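Local coordinates for protein endo-beta-mannanase (Rhizomucor miehei, PDB 4QP0) that probably catalyses the random endo-hydrolysis of beta-1,4-mannosidic linkages in mannans, galactomannans and glucomannans as a secreted TIM-barrel enzyme of glycoside hydrolase family 5, at residues A[54-59]-A[84-89]; A[68-71]-A[76-79]; A[119-124]-A[129-134]. All coordinates share one frame; numbering follows the deposited sequence.

Contact 1 of 3, residues A[54-59]-A[84-89]; sequences TWLFNL and TGLGRI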
loop_
_atom_site.group_PDB
_atom_site.type_symbol
_atom_site.label_atom_id
_atom_site.label_comp_id
_atom_site.label_asym_id
_atom_site.label_seq_id
_atom_site.Cartn_x
_atom_site.Cartn_y
_atom_site.Cartn_z
ATOM N N THR A 54 4.839 -2.925 -1.320
ATOM C CA THR A 54 5.117 -4.131 -0.536
ATOM C C THR A 54 5.037 -3.885 0.973
ATOM O O THR A 54 5.060 -2.745 1.427
ATOM C CB THR A 54 6.480 -4.764 -0.921
ATOM O OG1 THR A 54 6.680 -5.987 -0.196
ATOM C CG2 THR A 54 7.639 -3.815 -0.644
ATOM N N TRP A 55 4.958 -4.980 1.725
ATOM C CA TRP A 55 4.784 -4.992 3.180
ATOM C C TRP A 55 6.042 -4.635 3.930
ATOM O O TRP A 55 7.105 -5.205 3.655
ATOM C CB TRP A 55 4.359 -6.397 3.611
ATOM C CG TRP A 55 2.912 -6.781 3.359
ATOM C CD1 TRP A 55 2.288 -7.981 3.708
ATOM C CD2 TRP A 55 1.846 -5.974 2.730
ATOM N NE1 TRP A 55 0.968 -7.977 3.342
ATOM C CE2 TRP A 55 0.633 -6.806 2.759
ATOM C CE3 TRP A 55 1.776 -4.695 2.175
ATOM C CZ2 TRP A 55 -0.577 -6.365 2.230
ATOM C CZ3 TRP A 55 0.550 -4.262 1.645
ATOM C CH2 TRP A 55 -0.599 -5.081 1.672
ATOM N N LEU A 56 5.932 -3.705 4.885
ATOM C CA LEU A 56 7.018 -3.418 5.840
ATOM C C LEU A 56 6.497 -3.514 7.275
ATOM O O LEU A 56 6.793 -2.672 8.128
ATOM C CB LEU A 56 7.663 -2.047 5.598
ATOM C CG LEU A 56 9.195 -1.952 5.778
ATOM C CD1 LEU A 56 9.675 -0.511 5.744
ATOM C CD2 LEU A 56 9.694 -2.622 7.051
ATOM N N PHE A 57 5.701 -4.548 7.508
ATOM C CA PHE A 57 5.179 -4.907 8.815
ATOM C C PHE A 57 5.184 -6.430 8.846
ATOM O O PHE A 57 5.078 -7.073 7.792
ATOM C CB PHE A 57 3.748 -4.381 8.997
ATOM C CG PHE A 57 2.767 -4.926 7.988
ATOM C CD1 PHE A 57 2.004 -6.055 8.278
ATOM C CD2 PHE A 57 2.614 -4.318 6.741
ATOM C CE1 PHE A 57 1.119 -6.565 7.346
ATOM C CE2 PHE A 57 1.727 -4.823 5.806
ATOM C CZ PHE A 57 0.987 -5.951 6.105
ATOM N N ASN A 58 5.340 -7.007 10.032
ATOM C CA ASN A 58 5.324 -8.462 10.183
ATOM C C ASN A 58 5.365 -8.806 11.662
ATOM O O ASN A 58 6.433 -8.954 12.245
ATOM C CB ASN A 58 6.490 -9.126 9.425
ATOM C CG ASN A 58 6.305 -10.623 9.256
ATOM O OD1 ASN A 58 5.782 -11.300 10.145
ATOM N ND2 ASN A 58 6.739 -11.156 8.108
ATOM N N LEU A 59 4.184 -8.926 12.256
ATOM C CA LEU A 59 4.051 -9.119 13.696
ATOM C C LEU A 59 3.700 -10.571 14.027
ATOM O O LEU A 59 2.674 -11.093 13.569
ATOM C CB LEU A 59 2.999 -8.168 14.268
ATOM C CG LEU A 59 3.221 -6.656 14.159
ATOM C CD1 LEU A 59 2.472 -6.054 12.975
ATOM C CD2 LEU A 59 2.783 -5.994 15.463
ATOM N N THR A 84 16.417 -12.770 9.989
ATOM C CA THR A 84 15.044 -13.009 10.426
ATOM C C THR A 84 14.239 -11.710 10.478
ATOM O O THR A 84 13.007 -11.743 10.497
ATOM C CB THR A 84 14.974 -13.737 11.792
ATOM O OG1 THR A 84 15.446 -12.872 12.827
ATOM C CG2 THR A 84 15.795 -15.032 11.778
ATOM N N GLY A 85 14.935 -10.574 10.473
ATOM C CA GLY A 85 14.278 -9.276 10.615
ATOM C C GLY A 85 14.529 -8.238 9.539
ATOM O O GLY A 85 14.619 -8.556 8.342
ATOM N N LEU A 86 14.650 -6.989 9.993
ATOM C CA LEU A 86 14.699 -5.797 9.143
ATOM C C LEU A 86 15.856 -5.749 8.157
ATOM O O LEU A 86 15.806 -4.997 7.182
ATOM C CB LEU A 86 14.689 -4.532 10.008
ATOM C CG LEU A 86 13.349 -4.251 10.699
ATOM C CD1 LEU A 86 13.475 -3.146 11.738
ATOM C CD2 LEU A 86 12.264 -3.925 9.676
ATOM N N GLY A 87 16.888 -6.553 8.410
ATOM C CA GLY A 87 17.998 -6.709 7.479
ATOM C C GLY A 87 17.517 -7.244 6.140
ATOM O O GLY A 87 18.128 -6.975 5.094
ATOM N N ARG A 88 16.419 -8.006 6.178
ATOM C CA ARG A 88 15.722 -8.444 4.967
ATOM C C ARG A 88 15.185 -7.248 4.165
ATOM O O ARG A 88 15.171 -7.270 2.924
ATOM C CB ARG A 88 14.576 -9.398 5.309
ATOM C CG ARG A 88 15.000 -10.824 5.639
ATOM C CD ARG A 88 13.782 -11.730 5.754
ATOM N NE ARG A 88 14.134 -13.144 5.684
ATOM C CZ ARG A 88 14.161 -13.869 4.565
ATOM N NH1 ARG A 88 13.848 -13.328 3.389
ATOM N NH2 ARG A 88 14.500 -15.150 4.623
ATOM N N ILE A 89 14.740 -6.210 4.872
ATOM C CA ILE A 89 14.278 -4.990 4.211
ATOM C C ILE A 89 15.473 -4.267 3.587
ATOM O O ILE A 89 15.399 -3.845 2.428
ATOM C CB ILE A 89 13.471 -4.073 5.157
ATOM C CG1 ILE A 89 12.240 -4.802 5.701
ATOM C CG2 ILE A 89 13.051 -2.788 4.455
ATOM C CD1 ILE A 89 11.280 -5.332 4.648
#
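Where strand 51-55 of the TIM barrel gives way to a loop, Leu-56 packs against Leu-86 and against Ile-89 of helix 87-98. The contact is apolar and small, about 132 Å² over both sides, and CD2 of Leu-56 makes the nearest approaches. This methyl comes to 3.6 Å from CG1 of Ile-89 and, meeting the other leucine at roughly a right angle, within 3.9 Å of CD2 of Leu-86. CG of Leu-56 lies close to the rest of the isoleucine, 4.1 Å from CD1 of Ile-89. The rotation about the CA-CB bond of Leu-56 (chi1 -141°) departs from a staggered value and swings this branch round to the helix. On the opposing side, Ile-89 carries CG1 beside its backbone N and anti to its carbonyl carbon (chi1 -59°), an orientation in which CG1, CG2 and CD1 are all near the leucine. Nearby, Arg-88 N bonds to Gly-85 O, 2.9 Å.

Trp-55 sends its indole away from the helix, and CZ of Phe-57 lies 3.2 Å above the plane of the Trp-55 ring, offset toward its rim. Phe-105 of strand 102-106 touches both Leu-56 and Ile-89, while Val-149 and His-148 of helix 136-151 reach Leu-56 and Leu-86 respectively; the carbonyl of Leu-56 accepts a hydrogen bond from Tyr-145 OH. The end of a strand, the helix that follows it and the next parallel strand, packed together through buried hydrocarbon, make a beta-alpha-beta crossover, the repeating element of the TIM barrel.

Contact 2 of 3, residues A[68-71]-A[76-79]; sequences QWDS and MVIN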
loop_
_atom_site.group_PDB
_atom_site.type_symbol
_atom_site.label_atom_id
_atom_site.label_comp_id
_atom_site.label_asym_id
_atom_site.label_seq_id
_atom_site.Cartn_x
_atom_site.Cartn_y
_atom_site.Cartn_z
ATOM N N GLN A 68 6.884 -8.245 17.674
ATOM C CA GLN A 68 6.483 -9.387 18.482
ATOM C C GLN A 68 6.318 -8.949 19.934
ATOM O O GLN A 68 7.035 -8.072 20.417
ATOM C CB GLN A 68 7.517 -10.510 18.333
ATOM C CG GLN A 68 7.748 -11.407 19.534
ATOM C CD GLN A 68 8.877 -12.393 19.294
ATOM O OE1 GLN A 68 8.874 -13.135 18.307
ATOM N NE2 GLN A 68 9.850 -12.404 20.199
ATOM N N TRP A 69 5.348 -9.552 20.613
ATOM C CA TRP A 69 5.101 -9.258 22.009
ATOM C C TRP A 69 5.986 -10.085 22.887
ATOM O O TRP A 69 6.133 -11.292 22.685
ATOM C CB TRP A 69 3.650 -9.514 22.357
ATOM C CG TRP A 69 3.318 -9.064 23.752
ATOM C CD1 TRP A 69 3.140 -9.857 24.883
ATOM C CD2 TRP A 69 3.145 -7.684 24.224
ATOM N NE1 TRP A 69 2.857 -9.086 25.986
ATOM C CE2 TRP A 69 2.848 -7.776 25.662
ATOM C CE3 TRP A 69 3.190 -6.431 23.621
ATOM C CZ2 TRP A 69 2.610 -6.649 26.438
ATOM C CZ3 TRP A 69 2.952 -5.302 24.415
ATOM C CH2 TRP A 69 2.670 -5.410 25.788
ATOM N N ASP A 70 6.589 -9.434 23.876
ATOM C CA ASP A 70 7.408 -10.126 24.863
ATOM C C ASP A 70 6.627 -10.266 26.169
ATOM O O ASP A 70 6.442 -9.290 26.907
ATOM C CB ASP A 70 8.724 -9.376 25.089
ATOM C CG ASP A 70 9.832 -10.277 25.601
ATOM O OD1 ASP A 70 9.570 -11.463 25.907
ATOM O OD2 ASP A 70 10.977 -9.787 25.692
ATOM N N SER A 71 6.158 -11.485 26.433
ATOM C CA SER A 71 5.342 -11.778 27.616
ATOM C C SER A 71 6.127 -11.641 28.922
ATOM O O SER A 71 5.543 -11.373 29.977
ATOM C CB SER A 71 4.691 -13.165 27.502
ATOM O OG SER A 71 5.581 -14.116 26.939
ATOM N N MET A 76 6.484 -4.448 23.376
ATOM C CA MET A 76 6.517 -4.747 21.953
ATOM C C MET A 76 7.958 -4.569 21.491
ATOM O O MET A 76 8.473 -3.450 21.450
ATOM C CB MET A 76 5.567 -3.833 21.171
ATOM C CG MET A 76 5.361 -4.242 19.715
ATOM S SD MET A 76 4.589 -5.857 19.472
ATOM C CE MET A 76 2.885 -5.485 19.880
ATOM N N VAL A 77 8.605 -5.684 21.166
ATOM C CA VAL A 77 10.013 -5.665 20.760
ATOM C C VAL A 77 10.188 -5.751 19.242
ATOM O O VAL A 77 9.354 -6.345 18.544
ATOM C CB VAL A 77 10.854 -6.743 21.491
ATOM C CG1 VAL A 77 10.802 -6.515 22.996
ATOM C CG2 VAL A 77 10.390 -8.149 21.141
ATOM N N ILE A 78 11.270 -5.145 18.749
ATOM C CA ILE A 78 11.540 -5.028 17.311
ATOM C C ILE A 78 12.764 -5.858 16.919
ATOM O O ILE A 78 13.744 -5.913 17.660
ATOM C CB ILE A 78 11.743 -3.549 16.903
ATOM C CG1 ILE A 78 10.478 -2.728 17.209
ATOM C CG2 ILE A 78 12.130 -3.435 15.431
ATOM C CD1 ILE A 78 10.659 -1.225 17.136
ATOM N N ASN A 79 12.705 -6.483 15.744
ATOM C CA ASN A 79 13.751 -7.394 15.274
ATOM C C ASN A 79 14.698 -6.799 14.240
ATOM O O ASN A 79 14.354 -6.684 13.060
ATOM C CB ASN A 79 13.118 -8.671 14.715
ATOM C CG ASN A 79 14.143 -9.732 14.359
ATOM O OD1 ASN A 79 15.277 -9.710 14.849
ATOM N ND2 ASN A 79 13.746 -10.679 13.503
#
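Val-77 N donates to Gln-68 O at 3.0 Å, with an N-H...O angle of 154°. The return bond, Gln-68 N to Val-77 O at 3.2 Å, is bent to 128° and weak, an asymmetry in keeping with two short strands that run at 124° to each other. The same Gln-68 oxygen is closely wrapped: SD of Met-76 lies 3.4 Å from it, and CG2 of Val-77 approaches this Gln-68 O to 3.4 Å as well. Met-76 bends at both chi2 and chi3, and the fold-back takes its CE to 3.9 Å from CE3 of Trp-69, the two side chains crossing at about a right angle. The indole also approaches the other strand's backbone obliquely, with CZ3 of Trp-69 3.8 Å from Met-76 N.

This is an antiparallel beta hairpin, strands 67-70 and 75-78, in which Gln-68 and Val-77 form the hydrogen-bonded pair and Trp-69 and Met-76 the adjacent non-hydrogen-bonded pair. The two pairs occupy opposite faces of the hairpin. Beyond the Gln-68 and Val-77 pair, CB of Asp-70 rests 4.1 Å from CG1 of Val-77.

Farther out, helix 116-124 backs the face bearing Trp-69 and Met-76: Tyr-119 OH is hydrogen-bonded to Trp-69 N, and Phe-124 meets the indole edge-to-face. Helix 136-151 continues that backing, with Ser-141 against Met-76 and Tyr-145 against Ile-78. Past the second strand, Asn-79 hydrogen-bonds through ND2 to Trp-65 O and through OD1 to Asn-81 N.

Contact 3 of 3, residues A[119-124]-A[129-134]; sequences YYVKNF and HDDFYT. With SO4 (sulfate ion), chain B.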
loop_
_atom_site.group_PDB
_atom_site.type_symbol
_atom_site.label_atom_id
_atom_site.label_comp_id
_atom_site.label_asym_id
_atom_site.label_seq_id
_atom_site.Cartn_x
_atom_site.Cartn_y
_atom_site.Cartn_z
ATOM N N TYR A 119 -2.832 -7.704 16.190
ATOM C CA TYR A 119 -1.732 -8.159 17.043
ATOM C C TYR A 119 -1.477 -7.168 18.182
ATOM O O TYR A 119 -1.269 -7.567 19.332
ATOM C CB TYR A 119 -0.459 -8.358 16.220
ATOM C CG TYR A 119 0.614 -9.166 16.926
ATOM C CD1 TYR A 119 0.806 -10.520 16.630
ATOM C CD2 TYR A 119 1.437 -8.580 17.890
ATOM C CE1 TYR A 119 1.786 -11.259 17.277
ATOM C CE2 TYR A 119 2.418 -9.315 18.539
ATOM C CZ TYR A 119 2.589 -10.648 18.228
ATOM O OH TYR A 119 3.562 -11.366 18.874
ATOM N N TYR A 120 -1.490 -5.879 17.844
ATOM C CA TYR A 120 -1.373 -4.803 18.814
ATOM C C TYR A 120 -2.514 -4.879 19.831
ATOM O O TYR A 120 -2.287 -4.813 21.037
ATOM C CB TYR A 120 -1.446 -3.443 18.119
ATOM C CG TYR A 120 -0.261 -3.031 17.270
ATOM C CD1 TYR A 120 0.719 -2.172 17.778
ATOM C CD2 TYR A 120 -0.151 -3.445 15.935
ATOM C CE1 TYR A 120 1.788 -1.761 16.994
ATOM C CE2 TYR A 120 0.911 -3.037 15.142
ATOM C CZ TYR A 120 1.878 -2.197 15.671
ATOM O OH TYR A 120 2.930 -1.793 14.882
ATOM N N VAL A 121 -3.737 -5.021 19.324
ATOM C CA VAL A 121 -4.945 -4.988 20.146
ATOM C C VAL A 121 -5.009 -6.153 21.140
ATOM O O VAL A 121 -5.345 -5.955 22.311
ATOM C CB VAL A 121 -6.224 -4.933 19.276
ATOM C CG1 VAL A 121 -7.466 -4.788 20.145
ATOM C CG2 VAL A 121 -6.146 -3.775 18.292
ATOM N N LYS A 122 -4.690 -7.354 20.664
ATOM C CA LYS A 122 -4.677 -8.557 21.488
ATOM C C LYS A 122 -3.691 -8.410 22.641
ATOM O O LYS A 122 -4.069 -8.543 23.812
ATOM C CB LYS A 122 -4.317 -9.775 20.632
ATOM C CG LYS A 122 -4.141 -11.079 21.401
ATOM C CD LYS A 122 -3.681 -12.225 20.509
ATOM C CE LYS A 122 -2.415 -11.882 19.728
ATOM N NZ LYS A 122 -1.390 -12.965 19.769
ATOM N N ASN A 123 -2.441 -8.100 22.299
ATOM C CA ASN A 123 -1.340 -8.074 23.265
ATOM C C ASN A 123 -1.319 -6.872 24.219
ATOM O O ASN A 123 -0.713 -6.945 25.291
ATOM C CB ASN A 123 -0.000 -8.251 22.549
ATOM C CG ASN A 123 0.133 -9.617 21.894
ATOM O OD1 ASN A 123 0.050 -9.741 20.675
ATOM N ND2 ASN A 123 0.330 -10.650 22.705
ATOM N N PHE A 124 -1.979 -5.776 23.847
ATOM C CA PHE A 124 -2.109 -4.625 24.756
ATOM C C PHE A 124 -3.328 -4.689 25.693
ATOM O O PHE A 124 -3.425 -3.920 26.654
ATOM C CB PHE A 124 -2.065 -3.299 23.987
ATOM C CG PHE A 124 -0.674 -2.764 23.786
ATOM C CD1 PHE A 124 0.008 -2.147 24.835
ATOM C CD2 PHE A 124 -0.039 -2.882 22.553
ATOM C CE1 PHE A 124 1.295 -1.660 24.657
ATOM C CE2 PHE A 124 1.245 -2.395 22.364
ATOM C CZ PHE A 124 1.915 -1.786 23.418
ATOM N N HIS A 129 -11.263 -3.891 17.493
ATOM C CA HIS A 129 -10.359 -3.576 16.381
ATOM C C HIS A 129 -9.966 -2.131 16.360
ATOM O O HIS A 129 -8.782 -1.796 16.318
ATOM C CB HIS A 129 -11.023 -3.948 15.060
ATOM C CG HIS A 129 -10.186 -3.631 13.842
ATOM N ND1 HIS A 129 -9.310 -4.506 13.319
ATOM C CD2 HIS A 129 -10.131 -2.491 13.040
ATOM C CE1 HIS A 129 -8.719 -3.956 12.245
ATOM N NE2 HIS A 129 -9.222 -2.724 12.076
ATOM N N ASP A 130 -10.967 -1.263 16.412
ATOM C CA ASP A 130 -10.761 0.173 16.346
ATOM C C ASP A 130 -10.173 0.772 17.631
ATOM O O ASP A 130 -10.031 1.995 17.727
ATOM C CB ASP A 130 -12.076 0.869 16.000
ATOM C CG ASP A 130 -13.115 0.721 17.097
ATOM O OD1 ASP A 130 -13.454 1.744 17.738
ATOM O OD2 ASP A 130 -13.576 -0.420 17.329
ATOM N N ASP A 131 -9.843 -0.075 18.610
ATOM C CA ASP A 131 -9.063 0.364 19.778
ATOM C C ASP A 131 -7.736 0.945 19.307
ATOM O O ASP A 131 -7.216 1.901 19.899
ATOM C CB ASP A 131 -8.785 -0.792 20.749
ATOM C CG ASP A 131 -9.920 -1.033 21.735
ATOM O OD1 ASP A 131 -10.692 -0.093 22.014
ATOM O OD2 ASP A 131 -10.020 -2.167 22.251
ATOM N N PHE A 132 -7.211 0.363 18.223
ATOM C CA PHE A 132 -5.965 0.799 17.593
ATOM C C PHE A 132 -6.004 2.259 17.125
ATOM O O PHE A 132 -4.963 2.915 17.038
ATOM C CB PHE A 132 -5.623 -0.125 16.417
ATOM C CG PHE A 132 -4.228 0.048 15.893
ATOM C CD1 PHE A 132 -3.132 -0.295 16.672
ATOM C CD2 PHE A 132 -4.011 0.546 14.620
ATOM C CE1 PHE A 132 -1.843 -0.136 16.194
ATOM C CE2 PHE A 132 -2.723 0.701 14.130
ATOM C CZ PHE A 132 -1.638 0.367 14.921
ATOM N N TYR A 133 -7.209 2.755 16.848
ATOM C CA TYR A 133 -7.410 4.119 16.359
ATOM C C TYR A 133 -7.506 5.171 17.463
ATOM O O TYR A 133 -7.356 6.364 17.190
ATOM C CB TYR A 133 -8.653 4.189 15.460
ATOM C CG TYR A 133 -8.618 3.247 14.266
ATOM C CD1 TYR A 133 -7.418 2.932 13.629
ATOM C CD2 TYR A 133 -9.788 2.689 13.763
ATOM C CE1 TYR A 133 -7.387 2.078 12.539
ATOM C CE2 TYR A 133 -9.764 1.833 12.674
ATOM C CZ TYR A 133 -8.562 1.533 12.066
ATOM O OH TYR A 133 -8.528 0.687 10.976
ATOM N N THR A 134 -7.742 4.732 18.702
ATOM C CA THR A 134 -7.919 5.664 19.835
ATOM C C THR A 134 -6.924 5.485 20.993
ATOM O O THR A 134 -6.424 6.469 21.551
ATOM C CB THR A 134 -9.367 5.650 20.380
ATOM O OG1 THR A 134 -9.885 4.311 20.371
ATOM C CG2 THR A 134 -10.255 6.540 19.534
HETATM S S SO4 B . 2.905 -14.879 18.623
HETATM O O1 SO4 B . 2.066 -14.132 19.584
HETATM O O2 SO4 B . 3.271 -16.200 19.188
HETATM O O3 SO4 B . 2.152 -15.085 17.360
HETATM O O4 SO4 B . 4.135 -14.087 18.355
#
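Tyr-120 holds CG beside its backbone N (chi1 -71°), whereas Phe-132 extends CG opposite its own N (chi1 -167°), and these two torsions turn the rings toward each other. The result is an edge-to-face pair in which the edge of Phe-132 points at the tyrosine face: CE1 of Phe-132 sits 3.5 Å from CG of Tyr-120, over the ring but offset toward its rim. The ring centroids are 4.8 Å apart and the planes meet at 52°, a tilted version of the T shape. Next to the rings, CG2 of Val-121 lies 3.8 Å from the carbonyl O of His-129 and 4.1 Å from CB of Phe-132. Asp-131 also approaches Val-121, but its OD2 is bonded to Tyr-128 N.

From another side of the helix, Tyr-119 OH donates to O4 of a sulfate at 2.8 Å, the acceptor lying in the plane of the tyrosine ring. Ser-61 OG provides a second hydrogen bond to the ion, which probably came from the crystallisation liquor, while Lys-122 NZ is no closer than 3.7 Å to sulfate O1, too far for such a bond.

Helix 116-124 is thus joined to the segment that follows it, before helix 136-151. Asp-118 and Asn-110 hold the imidazole of His-129, Tyr-120 OH is bonded to Gln-67 of strand 67-70, and Phe-142 of helix 136-151 touches both rings.

All three contacts belong to the family 5 TIM barrel. Contact 2 is nested in the chain loop that contact 1 closes, so the hairpin is an insertion between strand 51-55 and helix 87-98; contact 3 follows later, after strand 102-106. Centres of contacts 1 and 2 are about 14 Å apart, those of 2 and 3 about 15 Å, and those of 1 and 3 about 20 Å. Asn-79 O and Leu-86 N, 3.1 Å apart, make a probable hydrogen bond that links the hairpin to the segment leading into helix 87-98, and Leu-59 CD2 packs 3.5 Å from Tyr-120 CE2. Helix 136-151 packs on the loop after the barrel strand, on the hairpin and on contact 3.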